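Local structure of UPF0434 family protein (Haloferax volcanii, 6F5Z) at residues D11-S16 and T40-P45. The protein probably activates partner methyltransferases involved in translation, as the Trm112-type subunit of a holoenzyme with a putative methyltransferase. Sequence-based numbering, arbitrary orientation.
Sequences DPLDKS and TGEVYP
Two turns that in zinc-binding members of the zinc beta-ribbon clan would typically carry metal ligands meet here around a buried carboxylate, that of Asp11. With CG anti to the backbone N (chi1 -166°), this side chain extends across to 40-45 and spends its two oxygens on different partners. OD2 meets Thr40 OG1 tip to tip at 2.6 Å, accepting through its syn lone pair. OD1 takes the hydroxyl of Tyr44, with OH 2.7 Å away, and also the backbone N of Leu13, which closes an Asx turn; both donors come from above the carboxylate plane. The phenol ring stands nearly perpendicular to the carboxylate, at 84°; tyrosine suits the site because its length carries the hydroxyl from strand 43-47 to OD1. So many donors around a buried carboxylate probably favour its ionised form.

Thr40 suits its place because OG1 works twice: besides donating to Asp11, it accepts from Glu42 N at 3.0 Å in an ST turn, within the connection from strand 33-37 to strand 43-47 of the antiparallel sheet. Gly41, at the bend, has a positive phi (74°) that glycine tolerates easily. A water ties the loops together, donating to Asp11 OD2 and Ser16 OG and accepting from Thr40 N.

Apolar groups flank the polar centre. Pro12 lays CD against the phenol, 4.2 Å from the ring centroid in an off-centre CH-pi contact, while Leu13 CD1 touches Glu42 CG at 3.6 Å and the Tyr44 hydroxyl. The methyl of Thr40 faces the Asp14 carboxylate, whose OD1 accepts from both N and OG of Ser16, the former closing a second Asx turn. Lys15, the middle residue of that turn, forms salt bridges through NZ with Asp96 and Glu125 of the methyltransferase chain, and Pro12 packs on its Pro98.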
ATOM      1  N   ASP C  11      11.701   2.169  28.682  1.00 15.73           N
ATOM      2  CA  ASP C  11      12.033   0.875  29.209  1.00 15.41           C
ATOM      3  C   ASP C  11      11.187  -0.190  28.497  1.00 16.35           C
ATOM      4  O   ASP C  11       9.984  -0.067  28.469  1.00 17.86           O
ATOM      5  CB  ASP C  11      11.723   0.861  30.711  1.00 16.87           C
ATOM      6  CG  ASP C  11      12.307  -0.301  31.477  1.00 20.59           C
ATOM      7  OD1 ASP C  11      12.339  -1.437  30.930  1.00 19.48           O
ATOM      8  OD2 ASP C  11      12.670  -0.104  32.659  1.00 18.24           O
ATOM      9  N   PRO C  12      11.786  -1.201  27.866  1.00 16.71           N
ATOM     10  CA  PRO C  12      10.962  -2.211  27.162  1.00 17.15           C
ATOM     11  C   PRO C  12      10.042  -2.987  28.078  1.00 22.24           C
ATOM     12  O   PRO C  12       9.019  -3.474  27.605  1.00 22.24           O
ATOM     13  CB  PRO C  12      12.000  -3.143  26.536  1.00 19.45           C
ATOM     14  CG  PRO C  12      13.258  -2.967  27.374  1.00 23.52           C
ATOM     15  CD  PRO C  12      13.233  -1.501  27.761  1.00 18.33           C
ATOM     16  N   LEU C  13      10.357  -3.054  29.399  1.00 18.11           N
ATOM     17  CA  LEU C  13       9.511  -3.873  30.280  1.00 18.79           C
ATOM     18  C   LEU C  13       8.150  -3.276  30.528  1.00 22.04           C
ATOM     19  O   LEU C  13       7.163  -3.996  30.483  1.00 23.52           O
ATOM     20  CB  LEU C  13      10.195  -4.083  31.623  1.00 19.37           C
ATOM     21  CG  LEU C  13      11.428  -4.972  31.621  1.00 24.05           C
ATOM     22  CD1 LEU C  13      12.133  -4.889  32.945  1.00 25.06           C
ATOM     23  CD2 LEU C  13      11.055  -6.434  31.349  1.00 26.97           C
ATOM     24  N   ASP C  14       8.088  -1.976  30.817  1.00 18.71           N
ATOM     25  CA  ASP C  14       6.826  -1.332  31.191  1.00 17.72           C
ATOM     26  C   ASP C  14       6.575   0.013  30.505  1.00 21.99           C
ATOM     27  O   ASP C  14       5.587   0.719  30.806  1.00 22.19           O
ATOM     28  CB  ASP C  14       6.772  -1.173  32.731  1.00 19.42           C
ATOM     29  CG  ASP C  14       7.794  -0.174  33.238  1.00 24.39           C
ATOM     30  OD1 ASP C  14       8.684   0.224  32.453  1.00 22.04           O
ATOM     31  OD2 ASP C  14       7.680   0.253  34.411  1.00 26.00           O
ATOM     32  N   LYS C  15       7.446   0.360  29.550  1.00 18.58           N
ATOM     33  CA  LYS C  15       7.306   1.576  28.747  1.00 18.38           C
ATOM     34  C   LYS C  15       7.466   2.861  29.536  1.00 22.81           C
ATOM     35  O   LYS C  15       7.068   3.930  29.072  1.00 23.62           O
ATOM     36  CB  LYS C  15       5.982   1.599  27.907  1.00 21.75           C
ATOM     37  CG  LYS C  15       5.607   0.263  27.249  1.00 22.38           C
ATOM     38  CD  LYS C  15       6.732  -0.399  26.459  1.00 19.52           C
ATOM     39  CE  LYS C  15       6.237  -1.702  25.911  1.00 23.12           C
ATOM     40  NZ  LYS C  15       7.336  -2.497  25.386  1.00 21.35           N
ATOM     41  N   SER C  16       8.140   2.774  30.688  1.00 19.01           N
ATOM     42  CA  SER C  16       8.390   3.943  31.506  1.00 18.37           C
ATOM     43  C   SER C  16       9.642   4.685  31.034  1.00 19.30           C
ATOM     44  O   SER C  16      10.422   4.199  30.207  1.00 19.47           O
ATOM     45  CB  SER C  16       8.510   3.533  32.973  1.00 20.02           C
ATOM     46  OG  SER C  16       9.500   2.532  33.102  1.00 23.66           O
ATOM     47  N   THR C  40      11.571   0.390  36.981  1.00 17.15           N
ATOM     48  CA  THR C  40      12.061  -0.976  37.192  1.00 17.22           C
ATOM     49  C   THR C  40      13.460  -1.052  37.809  1.00 18.49           C
ATOM     50  O   THR C  40      13.848  -2.120  38.289  1.00 19.06           O
ATOM     51  CB  THR C  40      12.146  -1.725  35.830  1.00 19.54           C
ATOM     52  OG1 THR C  40      13.153  -1.085  35.029  1.00 19.16           O
ATOM     53  CG2 THR C  40      10.816  -1.749  35.099  1.00 19.64           C
ATOM     54  N   GLY C  41      14.240   0.011  37.636  1.00 17.82           N
ATOM     55  CA  GLY C  41      15.642   0.110  38.044  1.00 17.67           C
ATOM     56  C   GLY C  41      16.559  -0.689  37.126  1.00 19.09           C
ATOM     57  O   GLY C  41      17.763  -0.800  37.391  1.00 19.63           O
ATOM     58  N   GLU C  42      16.011  -1.252  36.015  1.00 16.52           N
ATOM     59  CA  GLU C  42      16.848  -2.055  35.111  1.00 16.47           C
ATOM     60  C   GLU C  42      17.860  -1.143  34.381  1.00 18.60           C
ATOM     61  O   GLU C  42      17.564   0.004  34.055  1.00 19.77           O
ATOM     62  CB  GLU C  42      15.985  -2.853  34.109  1.00 18.84           C
ATOM     63  CG  GLU C  42      15.136  -3.928  34.782  1.00 24.84           C
ATOM     64  CD  GLU C  42      15.819  -5.078  35.508  1.00 32.65           C
ATOM     65  OE1 GLU C  42      17.037  -5.301  35.310  1.00 30.83           O
ATOM     66  OE2 GLU C  42      15.103  -5.790  36.253  1.00 32.70           O
ATOM     67  N   VAL C  43      19.079  -1.648  34.203  1.00 17.82           N
ATOM     68  CA  VAL C  43      20.175  -0.912  33.584  1.00 17.84           C
ATOM     69  C   VAL C  43      20.392  -1.464  32.179  1.00 18.21           C
ATOM     70  O   VAL C  43      20.711  -2.641  32.037  1.00 19.87           O
ATOM     71  CB  VAL C  43      21.469  -0.985  34.438  1.00 21.61           C
ATOM     72  CG1 VAL C  43      22.623  -0.240  33.736  1.00 21.64           C
ATOM     73  CG2 VAL C  43      21.231  -0.412  35.846  1.00 22.33           C
ATOM     74  N   TYR C  44      20.244  -0.606  31.166  1.00 16.19           N
ATOM     75  CA  TYR C  44      20.411  -0.950  29.743  1.00 16.18           C
ATOM     76  C   TYR C  44      21.696  -0.268  29.287  1.00 16.65           C
ATOM     77  O   TYR C  44      21.735   0.968  29.172  1.00 17.98           O
ATOM     78  CB  TYR C  44      19.185  -0.487  28.959  1.00 16.44           C
ATOM     79  CG  TYR C  44      17.930  -1.160  29.482  1.00 15.40           C
ATOM     80  CD1 TYR C  44      17.642  -2.485  29.158  1.00 17.67           C
ATOM     81  CD2 TYR C  44      17.018  -0.469  30.277  1.00 16.48           C
ATOM     82  CE1 TYR C  44      16.500  -3.116  29.637  1.00 16.44           C
ATOM     83  CE2 TYR C  44      15.850  -1.084  30.738  1.00 16.89           C
ATOM     84  CZ  TYR C  44      15.599  -2.412  30.416  1.00 17.76           C
ATOM     85  OH  TYR C  44      14.470  -3.088  30.852  1.00 18.65           O
ATOM     86  N   PRO C  45      22.782  -1.028  29.068  1.00 15.34           N
ATOM     87  CA  PRO C  45      24.060  -0.368  28.753  1.00 15.29           C
ATOM     88  C   PRO C  45      24.122   0.182  27.353  1.00 18.01           C
ATOM     89  O   PRO C  45      23.532  -0.392  26.442  1.00 16.92           O
ATOM     90  CB  PRO C  45      25.084  -1.484  28.946  1.00 17.28           C
ATOM     91  CG  PRO C  45      24.320  -2.744  28.556  1.00 19.55           C
ATOM     92  CD  PRO C  45      22.903  -2.498  29.080  1.00 15.69           C
TER
HETATM   93  O   HOH W   1      11.601   1.693  34.371  1.00 20.08           O